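Local structure of ForH (Streptomyces kaniharaensis, 6NKO) at residues A[25-30]-A[51-56]; A[87-92]-A[142-147]; A[109-114]-A[154-159]; A[120-125]-A[203-208]; A[127-132]-A[210-215]. The protein probably acts in formycin A biosynthesis, having an MGS-like domain and kinship with the AICAR transformylase/IMP cyclohydrolase bienzyme of purine synthesis. All blocks are in the same frame, centred on the assembly; numbering follows the deposited sequence.

Contact 1. Residues A[25-30]-A[51-56]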
# COMPACT_ATOMS: atom_id res chain seq x y z
N LEU A 25 -3.77 -3.91 0.69
CA LEU A 25 -3.03 -3.99 1.95
C LEU A 25 -1.69 -4.67 1.68
O LEU A 25 -1.64 -5.88 1.48
CB LEU A 25 -3.83 -4.74 3.00
CG LEU A 25 -4.75 -3.96 3.94
CD1 LEU A 25 -5.49 -2.84 3.22
CD2 LEU A 25 -5.74 -4.90 4.61
N ALA A 26 -0.61 -3.88 1.67
CA ALA A 26 0.74 -4.38 1.40
C ALA A 26 1.67 -3.95 2.54
O ALA A 26 2.57 -3.13 2.34
CB ALA A 26 1.25 -3.89 0.05
N VAL A 27 1.46 -4.51 3.72
CA VAL A 27 2.17 -4.09 4.93
C VAL A 27 3.11 -5.19 5.37
O VAL A 27 2.79 -6.38 5.27
CB VAL A 27 1.19 -3.70 6.06
CG1 VAL A 27 0.35 -2.51 5.65
CG2 VAL A 27 0.31 -4.88 6.44
N SER A 28 4.29 -4.79 5.85
CA SER A 28 5.22 -5.69 6.51
C SER A 28 5.06 -5.66 8.02
O SER A 28 5.17 -6.70 8.68
CB SER A 28 6.66 -5.33 6.13
OG SER A 28 6.83 -5.35 4.72
N ASP A 29 4.80 -4.47 8.57
CA ASP A 29 4.40 -4.32 9.97
C ASP A 29 2.91 -4.60 10.06
O ASP A 29 2.09 -3.81 9.58
CB ASP A 29 4.75 -2.91 10.45
CG ASP A 29 4.31 -2.65 11.88
OD1 ASP A 29 3.93 -3.61 12.58
OD2 ASP A 29 4.36 -1.48 12.31
N LYS A 30 2.55 -5.72 10.69
CA LYS A 30 1.16 -6.18 10.70
C LYS A 30 0.33 -5.57 11.82
O LYS A 30 -0.84 -5.94 11.97
CB LYS A 30 1.12 -7.71 10.82
CG LYS A 30 2.21 -8.42 10.06
CD LYS A 30 1.77 -8.75 8.64
CE LYS A 30 2.97 -8.93 7.73
NZ LYS A 30 2.63 -9.80 6.57
N GLU A 51 1.45 -10.89 -0.15
CA GLU A 51 1.64 -12.28 0.28
C GLU A 51 1.55 -12.43 1.80
O GLU A 51 0.82 -13.29 2.30
CB GLU A 51 2.98 -12.80 -0.26
CG GLU A 51 4.24 -12.18 0.36
CD GLU A 51 4.61 -10.84 -0.26
OE1 GLU A 51 4.05 -10.47 -1.31
OE2 GLU A 51 5.46 -10.14 0.33
N GLY A 52 2.25 -11.57 2.55
CA GLY A 52 2.28 -11.74 3.99
C GLY A 52 0.94 -11.45 4.65
O GLY A 52 0.43 -12.25 5.43
N THR A 53 0.36 -10.29 4.33
CA THR A 53 -0.92 -9.91 4.92
C THR A 53 -2.02 -10.89 4.56
O THR A 53 -2.93 -11.13 5.37
CB THR A 53 -1.30 -8.50 4.47
OG1 THR A 53 -0.13 -7.68 4.42
CG2 THR A 53 -2.31 -7.89 5.42
N TYR A 54 -1.96 -11.49 3.37
CA TYR A 54 -3.04 -12.35 2.90
C TYR A 54 -3.17 -13.60 3.77
O TYR A 54 -4.26 -13.92 4.25
CB TYR A 54 -2.80 -12.74 1.44
CG TYR A 54 -3.81 -13.73 0.89
CD1 TYR A 54 -5.07 -13.31 0.49
CD2 TYR A 54 -3.50 -15.07 0.77
CE1 TYR A 54 -6.00 -14.20 -0.01
CE2 TYR A 54 -4.42 -15.98 0.26
CZ TYR A 54 -5.67 -15.54 -0.12
OH TYR A 54 -6.59 -16.43 -0.62
N ARG A 55 -2.06 -14.31 3.99
CA ARG A 55 -2.11 -15.55 4.75
C ARG A 55 -2.57 -15.30 6.18
O ARG A 55 -3.30 -16.12 6.76
CB ARG A 55 -0.75 -16.24 4.73
CG ARG A 55 -0.76 -17.66 5.30
CD ARG A 55 -1.33 -18.66 4.30
NE ARG A 55 -2.78 -18.77 4.40
CZ ARG A 55 -3.57 -19.13 3.40
NH1 ARG A 55 -3.05 -19.42 2.21
NH2 ARG A 55 -4.88 -19.21 3.58
N LEU A 56 -2.15 -14.18 6.77
CA LEU A 56 -2.56 -13.86 8.13
C LEU A 56 -4.05 -13.56 8.21
O LEU A 56 -4.74 -14.04 9.12
CB LEU A 56 -1.75 -12.68 8.66
CG LEU A 56 -2.19 -12.10 10.00
CD1 LEU A 56 -1.57 -12.89 11.14
CD2 LEU A 56 -1.81 -10.63 10.10
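In the MGS-like fold, the loop that leaves strand 22-26 and the first turn of helix 51-59 meet at the C-terminal edge of the parallel sheet, with Val27 and Lys30 facing Thr53. Thr53 carries the contact with both of its branches. Its methyl is anti to the backbone N, which turns OG1 to the strand side, where it lies 3.3 Å from Val27 O and 3.5 Å from Val27 CG2. The two side chains cross at about a right angle, with Val27 CG2 also 4.1 Å from Thr53 CG2. Lys30 bends at chi2 (-90°) and reaches over the helix start, its NZ modelled close to the Gly52-Thr53 peptide, a doubtful placement that makes no hydrogen bond with Thr53 N. Farther along the helix, Leu56 CD2 rests 4.2 Å from Lys30 CB. In methylglyoxal synthases a lysine and threonines at what is probably the equivalent place bind phosphate; Lys30 and Thr53 may therefore line such an anion site in this apo structure. Ile33 of helix 33-42 packs on Leu25, Val27 and Thr53, while Leu25 bonds through its backbone to Ala48 and Thr50, tying the strand to its neighbour 46-49.

Contact 2. Residues A[87-92]-A[142-147]; sequences SVMGGI and GPAMLR
Met145 reaches from helix 141-151 toward Val88, Met89 and Ile92 of helix 86-93, and its atoms meet these neighbours in turn. Its CB starts 3.8 Å from Ile92 CD1. With chi1 at -64°, CG lies anti to the carbonyl carbon and stays beside the same Ile92 methyl, while Met89 SD comes in at 3.9 Å from Met145 CG, the two methionines crossing at about a right angle. One bond on, Met145 SD sits 3.7 Å from Val88 CG1, the methyl that stands anti to its own backbone N. There chi3 (-76°) bends the chain, and the terminal methyl turns from the helix pair to Ala26 of strand 22-26; the side chain also touches Val24 of that strand. The two helices run nearly side by side, 23° apart in direction with axes 10.0 Å from each other, and belong to the helical layer on one side of the parallel sheet in this Rossmann-like alpha/beta fold. Helix 141-151 is the connection between strands 114-117 and 157-159, a beta-alpha-beta crossover, and Val115 of the first of these strands lies under both Ile92 and Met145. Met89 approaches from the outer side of the interface. Curled at chi2 and chi3, it brings CE to 3.5 Å from Ala144 O and 4.0 Å from Ala144 CB. Ile92 makes a second touch through its other branch, CG2 lying 3.9 Å from Met145 O.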
# COMPACT_ATOMS: atom_id res chain seq x y z
N SER A 87 -3.21 -2.65 -14.18
CA SER A 87 -4.44 -2.67 -13.40
C SER A 87 -4.23 -2.10 -12.00
O SER A 87 -5.05 -1.30 -11.52
CB SER A 87 -4.98 -4.10 -13.32
OG SER A 87 -5.52 -4.50 -14.57
N VAL A 88 -3.14 -2.48 -11.33
CA VAL A 88 -2.91 -1.99 -9.98
C VAL A 88 -2.42 -0.55 -10.00
O VAL A 88 -2.99 0.33 -9.33
CB VAL A 88 -1.92 -2.91 -9.23
CG1 VAL A 88 -1.48 -2.25 -7.93
CG2 VAL A 88 -2.56 -4.25 -8.96
N MET A 89 -1.36 -0.27 -10.76
CA MET A 89 -0.80 1.08 -10.79
C MET A 89 -1.72 2.06 -11.51
O MET A 89 -1.75 3.25 -11.16
CB MET A 89 0.58 1.06 -11.44
CG MET A 89 1.61 0.22 -10.68
SD MET A 89 1.65 0.59 -8.92
CE MET A 89 2.23 2.29 -8.95
N GLY A 90 -2.47 1.59 -12.51
CA GLY A 90 -3.46 2.45 -13.13
C GLY A 90 -4.61 2.77 -12.19
O GLY A 90 -5.12 3.89 -12.19
N GLY A 91 -5.02 1.79 -11.38
CA GLY A 91 -6.07 2.03 -10.41
C GLY A 91 -5.71 3.06 -9.36
O GLY A 91 -6.60 3.62 -8.72
N ILE A 92 -4.41 3.32 -9.18
CA ILE A 92 -3.94 4.29 -8.20
C ILE A 92 -3.67 5.65 -8.85
O ILE A 92 -4.00 6.69 -8.27
CB ILE A 92 -2.68 3.76 -7.50
CG1 ILE A 92 -3.01 2.52 -6.67
CG2 ILE A 92 -2.05 4.83 -6.62
CD1 ILE A 92 -1.80 1.66 -6.35
N GLY A 142 5.87 -1.66 -3.35
CA GLY A 142 5.11 -1.08 -2.26
C GLY A 142 5.13 0.43 -2.26
O GLY A 142 4.08 1.08 -2.40
N PRO A 143 6.31 1.03 -2.08
CA PRO A 143 6.40 2.50 -2.14
C PRO A 143 5.91 3.09 -3.45
O PRO A 143 5.46 4.24 -3.47
CB PRO A 143 7.89 2.78 -1.91
CG PRO A 143 8.58 1.45 -1.87
CD PRO A 143 7.55 0.42 -1.57
N ALA A 144 5.98 2.34 -4.56
CA ALA A 144 5.39 2.83 -5.80
C ALA A 144 3.88 3.02 -5.64
O ALA A 144 3.32 4.01 -6.12
CB ALA A 144 5.70 1.88 -6.95
N MET A 145 3.22 2.08 -4.96
CA MET A 145 1.79 2.23 -4.70
C MET A 145 1.52 3.35 -3.70
O MET A 145 0.56 4.11 -3.86
CB MET A 145 1.20 0.91 -4.18
CG MET A 145 1.25 -0.25 -5.16
SD MET A 145 0.17 -1.61 -4.64
CE MET A 145 1.14 -2.31 -3.31
N LEU A 146 2.36 3.47 -2.67
CA LEU A 146 2.11 4.45 -1.62
C LEU A 146 2.42 5.87 -2.10
O LEU A 146 1.64 6.80 -1.83
CB LEU A 146 2.93 4.11 -0.38
CG LEU A 146 2.86 5.14 0.75
CD1 LEU A 146 1.48 5.11 1.40
CD2 LEU A 146 3.95 4.90 1.78
N ARG A 147 3.55 6.06 -2.78
CA ARG A 147 3.85 7.37 -3.35
C ARG A 147 2.84 7.75 -4.42
O ARG A 147 2.51 8.93 -4.56
CB ARG A 147 5.27 7.39 -3.92
CG ARG A 147 6.37 7.20 -2.88
CD ARG A 147 7.73 7.02 -3.54
NE ARG A 147 8.22 8.27 -4.12
CZ ARG A 147 8.23 8.54 -5.42
NH1 ARG A 147 7.79 7.64 -6.29
NH2 ARG A 147 8.69 9.70 -5.85

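Contact 3. Residues A[109-114]-A[154-159]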
# COMPACT_ATOMS: atom_id res chain seq x y z
N ILE A 109 -10.43 -1.48 -15.50
CA ILE A 109 -9.55 -1.24 -14.37
C ILE A 109 -10.36 -0.54 -13.28
O ILE A 109 -10.74 0.63 -13.45
CB ILE A 109 -8.32 -0.41 -14.77
CG1 ILE A 109 -7.53 -1.13 -15.86
CG2 ILE A 109 -7.45 -0.14 -13.55
CD1 ILE A 109 -6.42 -0.29 -16.47
N PRO A 110 -10.63 -1.19 -12.16
CA PRO A 110 -11.31 -0.51 -11.06
C PRO A 110 -10.37 0.44 -10.33
O PRO A 110 -9.15 0.29 -10.35
CB PRO A 110 -11.75 -1.66 -10.15
CG PRO A 110 -10.73 -2.72 -10.39
CD PRO A 110 -10.27 -2.58 -11.82
N ARG A 111 -10.97 1.43 -9.68
CA ARG A 111 -10.21 2.37 -8.87
C ARG A 111 -9.81 1.72 -7.55
O ARG A 111 -10.60 1.00 -6.94
CB ARG A 111 -11.03 3.64 -8.61
CG ARG A 111 -10.62 4.42 -7.37
CD ARG A 111 -9.30 5.15 -7.59
NE ARG A 111 -9.46 6.37 -8.36
CZ ARG A 111 -8.53 6.88 -9.16
NH1 ARG A 111 -7.36 6.27 -9.28
NH2 ARG A 111 -8.76 8.00 -9.82
N ILE A 112 -8.57 1.95 -7.14
CA ILE A 112 -8.10 1.55 -5.82
C ILE A 112 -8.26 2.75 -4.90
O ILE A 112 -7.59 3.77 -5.07
CB ILE A 112 -6.65 1.05 -5.87
CG1 ILE A 112 -6.58 -0.33 -6.52
CG2 ILE A 112 -6.06 1.00 -4.47
CD1 ILE A 112 -5.21 -0.71 -7.05
N ASP A 113 -9.16 2.63 -3.92
CA ASP A 113 -9.50 3.75 -3.06
C ASP A 113 -8.58 3.90 -1.85
O ASP A 113 -8.53 4.97 -1.25
CB ASP A 113 -10.94 3.62 -2.57
CG ASP A 113 -11.91 3.35 -3.71
OD1 ASP A 113 -12.33 4.32 -4.37
OD2 ASP A 113 -12.23 2.16 -3.94
N LEU A 114 -7.84 2.85 -1.49
CA LEU A 114 -7.00 2.89 -0.30
C LEU A 114 -5.77 2.02 -0.52
O LEU A 114 -5.88 0.89 -0.98
CB LEU A 114 -7.78 2.41 0.93
CG LEU A 114 -7.09 2.59 2.29
CD1 LEU A 114 -8.09 3.09 3.33
CD2 LEU A 114 -6.44 1.29 2.75
N GLU A 154 -6.51 12.84 -3.57
CA GLU A 154 -7.93 13.15 -3.70
C GLU A 154 -8.76 11.92 -4.04
O GLU A 154 -9.96 11.89 -3.75
CB GLU A 154 -8.15 14.23 -4.77
CG GLU A 154 -7.78 15.63 -4.32
CD GLU A 154 -7.41 16.53 -5.49
OE1 GLU A 154 -8.30 17.26 -5.98
OE2 GLU A 154 -6.24 16.50 -5.92
N HIS A 155 -8.15 10.89 -4.63
CA HIS A 155 -8.86 9.70 -5.05
C HIS A 155 -8.34 8.41 -4.44
O HIS A 155 -8.98 7.37 -4.60
CB HIS A 155 -8.83 9.58 -6.58
CG HIS A 155 -9.18 10.86 -7.29
ND1 HIS A 155 -10.32 11.58 -7.00
CD2 HIS A 155 -8.53 11.55 -8.25
CE1 HIS A 155 -10.37 12.66 -7.76
NE2 HIS A 155 -9.29 12.67 -8.53
N VAL A 156 -7.19 8.44 -3.76
CA VAL A 156 -6.65 7.28 -3.06
C VAL A 156 -6.21 7.71 -1.67
O VAL A 156 -5.53 8.73 -1.52
CB VAL A 156 -5.47 6.63 -3.81
CG1 VAL A 156 -5.27 5.20 -3.33
CG2 VAL A 156 -5.69 6.67 -5.32
N ILE A 157 -6.58 6.94 -0.66
CA ILE A 157 -6.18 7.20 0.72
C ILE A 157 -4.82 6.54 0.94
O ILE A 157 -4.71 5.32 0.79
CB ILE A 157 -7.22 6.68 1.72
CG1 ILE A 157 -8.56 7.37 1.50
CG2 ILE A 157 -6.73 6.89 3.14
CD1 ILE A 157 -9.76 6.53 1.89
N PRO A 158 -3.78 7.31 1.29
CA PRO A 158 -2.46 6.71 1.50
C PRO A 158 -2.15 6.48 2.97
O PRO A 158 -1.92 7.43 3.71
CB PRO A 158 -1.51 7.75 0.89
CG PRO A 158 -2.32 9.07 0.89
CD PRO A 158 -3.73 8.77 1.37
N LEU A 159 -2.12 5.22 3.40
CA LEU A 159 -1.89 4.88 4.79
C LEU A 159 -0.57 4.13 4.94
O LEU A 159 -0.26 3.26 4.12
CB LEU A 159 -3.03 4.02 5.35
CG LEU A 159 -4.32 4.77 5.69
CD1 LEU A 159 -5.50 3.80 5.75
CD2 LEU A 159 -4.19 5.56 6.99
O HOH W 1 -9.96 7.19 -1.67
O HOH W 2 -11.40 6.73 -4.02
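Leu114 and Leu159 meet through their CD1 methyls at 3.6 Å, with Ile157 beside them: Leu114 CD1 is also 4.0 Å from Ile157 CB. These side chains share one face of the sheet, where Trp45 also packs on Leu114. One residue back, Val156 sets CG1 3.2 Å from Ile112 O, in the loop leading into strand 114-117. The backbone is joined by a nearly straight bond from Ile157 N to Asp113 O (2.8 Å, 167° at the hydrogen). A CA-H...O contact from Leu114 CA to Ile157 O accompanies it. Toward the polar edge, a water lies 2.6 Å from both Asp113 OD1 and His155 O, while Asp113 OD2 takes a hydrogen bond from Leu22 N. Arg111 is bent at chi2 and chi3. Its guanidinium is nearly parallel to the His155 ring (9°) but is covered by His155 CB, 3.3 Å above one face toward the rim, not by the ring. That group is held by hydrogen bonds to Ala94 O and Gly91 O. Leu114 and Ile157 form a parallel bridge, and with Val115 bonded to Ile157 and Leu159 the arrangement is the start of the pairing between the last two strands of a parallel alpha/beta sheet, where 157-159 is the edge strand within the chain.

Contact 4. Residues A[120-125]-A[203-208]; sequences YLLPEP and ASVAEL
Leu122 and Leu208 form the close-packed half of this contact, where the loop after strand 114-117 lies along helix 184-212. Leu122 CB is 4.0 Å from Leu208 CD1, and Leu122 CD1 reaches past it to Val205 CG2 at 3.9 Å, crossing the valine at about a right angle. Leu208 is the more buried of the two: with chi1 at -57° its CG lies anti to the carbonyl carbon, and the fork then spreads its two methyls under the loop backbone. CD2 of Leu208 comes to 3.4 Å from Pro123 O and 3.7 Å from Pro125 N. Phe134 packs against both Pro123 and Leu208, and Tyr201 of the same helix lies against Leu122. The other end is looser and nearer to solvent. Here Pro125 crosses Glu207 obliquely, its CG 3.8 Å from Glu207 CD, and touches Ala211 one turn later. Glu207 runs extended beyond CG, and its carboxylate meets the ring carbon without gaining a polar partner from the loop. No hydrogen bond links the two segments, so their hold on each other rests on shape and on burying leucine, valine and proline carbon, with the charged carboxylate kept to the outside.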
# COMPACT_ATOMS: atom_id res chain seq x y z
N TYR A 120 9.65 -3.53 6.42
CA TYR A 120 10.31 -4.34 7.43
C TYR A 120 11.35 -3.51 8.18
O TYR A 120 11.81 -2.47 7.71
CB TYR A 120 10.98 -5.55 6.78
CG TYR A 120 10.02 -6.62 6.32
CD1 TYR A 120 9.29 -7.37 7.23
CD2 TYR A 120 9.83 -6.87 4.96
CE1 TYR A 120 8.41 -8.34 6.82
CE2 TYR A 120 8.95 -7.85 4.54
CZ TYR A 120 8.24 -8.58 5.47
OH TYR A 120 7.36 -9.55 5.06
N LEU A 121 11.72 -4.00 9.36
CA LEU A 121 12.73 -3.34 10.17
C LEU A 121 14.10 -3.50 9.53
O LEU A 121 14.48 -4.60 9.12
CB LEU A 121 12.74 -3.91 11.58
CG LEU A 121 11.51 -3.64 12.45
CD1 LEU A 121 11.57 -4.47 13.72
CD2 LEU A 121 11.39 -2.16 12.77
N LEU A 122 14.85 -2.40 9.44
CA LEU A 122 16.17 -2.53 8.85
C LEU A 122 17.24 -2.56 9.92
O LEU A 122 17.10 -1.93 10.98
CB LEU A 122 16.45 -1.37 7.89
CG LEU A 122 15.51 -1.24 6.69
CD1 LEU A 122 15.40 0.21 6.26
CD2 LEU A 122 15.97 -2.12 5.53
N PRO A 123 18.34 -3.28 9.68
CA PRO A 123 19.43 -3.33 10.67
C PRO A 123 20.22 -2.03 10.73
O PRO A 123 19.94 -1.09 9.97
CB PRO A 123 20.30 -4.49 10.18
CG PRO A 123 20.05 -4.54 8.71
CD PRO A 123 18.61 -4.15 8.52
N GLU A 124 21.21 -1.98 11.62
CA GLU A 124 21.99 -0.76 11.81
C GLU A 124 23.16 -0.71 10.83
O GLU A 124 23.65 -1.75 10.38
CB GLU A 124 22.51 -0.69 13.24
CG GLU A 124 21.44 -0.49 14.31
CD GLU A 124 20.43 0.60 13.98
OE1 GLU A 124 19.55 0.39 13.11
OE2 GLU A 124 20.51 1.68 14.60
N PRO A 125 23.60 0.49 10.46
CA PRO A 125 24.77 0.63 9.57
C PRO A 125 26.06 0.36 10.33
O PRO A 125 26.53 1.18 11.12
CB PRO A 125 24.67 2.09 9.10
CG PRO A 125 23.94 2.79 10.19
CD PRO A 125 22.96 1.79 10.75
N ALA A 203 16.53 7.03 2.86
CA ALA A 203 17.76 7.56 3.45
C ALA A 203 18.42 6.52 4.35
O ALA A 203 19.66 6.43 4.39
CB ALA A 203 17.47 8.84 4.22
N SER A 204 17.62 5.73 5.07
CA SER A 204 18.18 4.66 5.89
C SER A 204 18.80 3.57 5.02
O SER A 204 19.88 3.05 5.34
CB SER A 204 17.10 4.07 6.79
OG SER A 204 16.80 4.96 7.86
N VAL A 205 18.14 3.21 3.92
CA VAL A 205 18.68 2.18 3.03
C VAL A 205 19.97 2.66 2.38
O VAL A 205 20.92 1.88 2.21
CB VAL A 205 17.63 1.77 1.99
CG1 VAL A 205 18.23 0.82 0.96
CG2 VAL A 205 16.42 1.14 2.66
N ALA A 206 20.04 3.94 2.02
CA ALA A 206 21.28 4.49 1.47
C ALA A 206 22.41 4.40 2.48
O ALA A 206 23.56 4.10 2.11
CB ALA A 206 21.06 5.94 1.04
N GLU A 207 22.12 4.64 3.76
CA GLU A 207 23.14 4.52 4.79
C GLU A 207 23.65 3.09 4.91
O GLU A 207 24.83 2.87 5.20
CB GLU A 207 22.58 4.99 6.13
CG GLU A 207 23.62 5.58 7.07
CD GLU A 207 23.03 5.97 8.41
OE1 GLU A 207 21.88 5.58 8.69
OE2 GLU A 207 23.72 6.68 9.17
N LEU A 208 22.78 2.10 4.69
CA LEU A 208 23.22 0.71 4.75
C LEU A 208 24.11 0.37 3.57
O LEU A 208 25.12 -0.34 3.73
CB LEU A 208 22.01 -0.22 4.81
CG LEU A 208 21.05 0.02 5.98
CD1 LEU A 208 19.91 -0.99 5.97
CD2 LEU A 208 21.78 -0.02 7.31

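Contact 5. Residues A[127-132]-A[210-215]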
# COMPACT_ATOMS: atom_id res chain seq x y z
N PRO A 127 30.21 -1.00 9.81
CA PRO A 127 31.24 -1.13 8.77
C PRO A 127 31.36 -2.56 8.27
O PRO A 127 31.34 -3.51 9.05
CB PRO A 127 32.52 -0.66 9.47
CG PRO A 127 32.04 0.22 10.58
CD PRO A 127 30.74 -0.38 11.04
N GLY A 128 31.49 -2.70 6.96
CA GLY A 128 31.52 -4.02 6.35
C GLY A 128 30.19 -4.73 6.36
O GLY A 128 30.15 -5.97 6.34
N LEU A 129 29.09 -3.98 6.39
CA LEU A 129 27.76 -4.57 6.47
C LEU A 129 27.48 -5.46 5.26
O LEU A 129 27.58 -5.03 4.11
CB LEU A 129 26.71 -3.46 6.56
CG LEU A 129 25.24 -3.87 6.60
CD1 LEU A 129 24.95 -4.67 7.87
CD2 LEU A 129 24.35 -2.64 6.52
N ASP A 130 27.13 -6.71 5.54
CA ASP A 130 26.75 -7.64 4.48
C ASP A 130 25.41 -7.23 3.89
O ASP A 130 24.43 -7.11 4.64
CB ASP A 130 26.68 -9.06 5.04
CG ASP A 130 26.47 -10.11 3.96
OD1 ASP A 130 26.60 -9.78 2.76
OD2 ASP A 130 26.18 -11.28 4.31
N PRO A 131 25.32 -6.98 2.58
CA PRO A 131 24.03 -6.57 1.99
C PRO A 131 22.90 -7.57 2.20
O PRO A 131 21.73 -7.18 2.11
CB PRO A 131 24.36 -6.40 0.50
CG PRO A 131 25.81 -6.09 0.48
CD PRO A 131 26.43 -6.86 1.61
N ALA A 132 23.21 -8.84 2.47
CA ALA A 132 22.16 -9.84 2.66
C ALA A 132 21.26 -9.53 3.84
O ALA A 132 20.11 -9.99 3.87
CB ALA A 132 22.78 -11.23 2.82
N GLY A 210 25.98 2.53 1.97
CA GLY A 210 27.24 3.21 2.23
C GLY A 210 28.10 2.47 3.24
O GLY A 210 29.31 2.32 3.05
N ALA A 211 27.49 1.98 4.33
CA ALA A 211 28.22 1.18 5.30
C ALA A 211 28.65 -0.16 4.72
O ALA A 211 29.62 -0.75 5.21
CB ALA A 211 27.36 0.95 6.55
N SER A 212 27.96 -0.66 3.70
CA SER A 212 28.38 -1.89 3.03
C SER A 212 29.69 -1.72 2.29
O SER A 212 30.40 -2.71 2.07
CB SER A 212 27.29 -2.36 2.06
OG SER A 212 26.33 -3.17 2.72
N GLY A 213 30.03 -0.49 1.89
CA GLY A 213 31.25 -0.21 1.16
C GLY A 213 32.48 0.03 2.00
O GLY A 213 33.56 0.25 1.45
N SER A 214 32.35 0.01 3.33
CA SER A 214 33.49 0.15 4.22
C SER A 214 34.06 -1.22 4.56
O SER A 214 33.57 -2.26 4.10
CB SER A 214 33.09 0.92 5.48
OG SER A 214 32.63 2.22 5.15
N ARG A 215 35.10 -1.24 5.38
CA ARG A 215 35.74 -2.49 5.77
C ARG A 215 35.41 -2.85 7.22
O ARG A 215 35.23 -1.97 8.06
CB ARG A 215 37.26 -2.39 5.59
CG ARG A 215 37.79 -3.19 4.41
CD ARG A 215 37.17 -2.74 3.10
NE ARG A 215 37.77 -1.50 2.61
CZ ARG A 215 38.95 -1.42 2.01
NH1 ARG A 215 39.41 -0.25 1.59
NH2 ARG A 215 39.68 -2.52 1.82
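Ser212 OG donates a short 2.6 Å hydrogen bond to Leu129 O, approaching from 40° above the carbonyl plane. Beside it the carbonyl of Ala211 gathers two weak bonds from the loop, one from Gly128 N (3.2 Å, bent to 125°) and a straighter, longer one from Leu129 N (3.5 Å). Around this polar centre the carbon contacts are sparse. Pro131 CG lies 3.7 Å from Ser212 OG, Pro127 CB comes to 3.3 Å from Arg215 O, and Gly128 CA makes a CA-H...O contact with Ser214 O. What sets these groups in place is mostly backbone. Gly128 has a positive phi (72°), a turn consistent with two successive N-H groups facing the same oxygen. On the helix side, Ser214 N bonds weakly to that oxygen as well, and Leu208 O, one turn earlier, is a weak second acceptor competing for the Ser212 hydroxyl. Phe134 packs on both Leu129 and Ser212, backing the pair from the loop. The whole is a surface contact at the far end of helix 184-212, characteristic of a helix C terminus, where the carbonyl of Ala211, only weakly bonded within its own segment, accepts N-H groups of the neighbouring loop.

In the fold
Contact 3 lies in the parallel sheet, contact 2 on one face of it and contact 1 at the C-terminal ends of its strands, while contacts 4 and 5 follow helix 184-212 outward. Contacts 2 and 3 are the closest pair, centres 9 Å apart: Gly91 O of contact 2 probably accepts a hydrogen bond from Ile112 N of contact 3. Met145 CE touches Ala26 CB at 3.7 Å, joining contact 2 to contact 1, the possible anion site. Contacts 1 and 4 meet where Tyr120 CE2 packs 3.3 Å from Ser28 OG. Contacts 4 and 5 succeed each other along the same helix and loop, centres 11 Å apart; contact 5 lies about 38 Å, centre to centre, from contact 3.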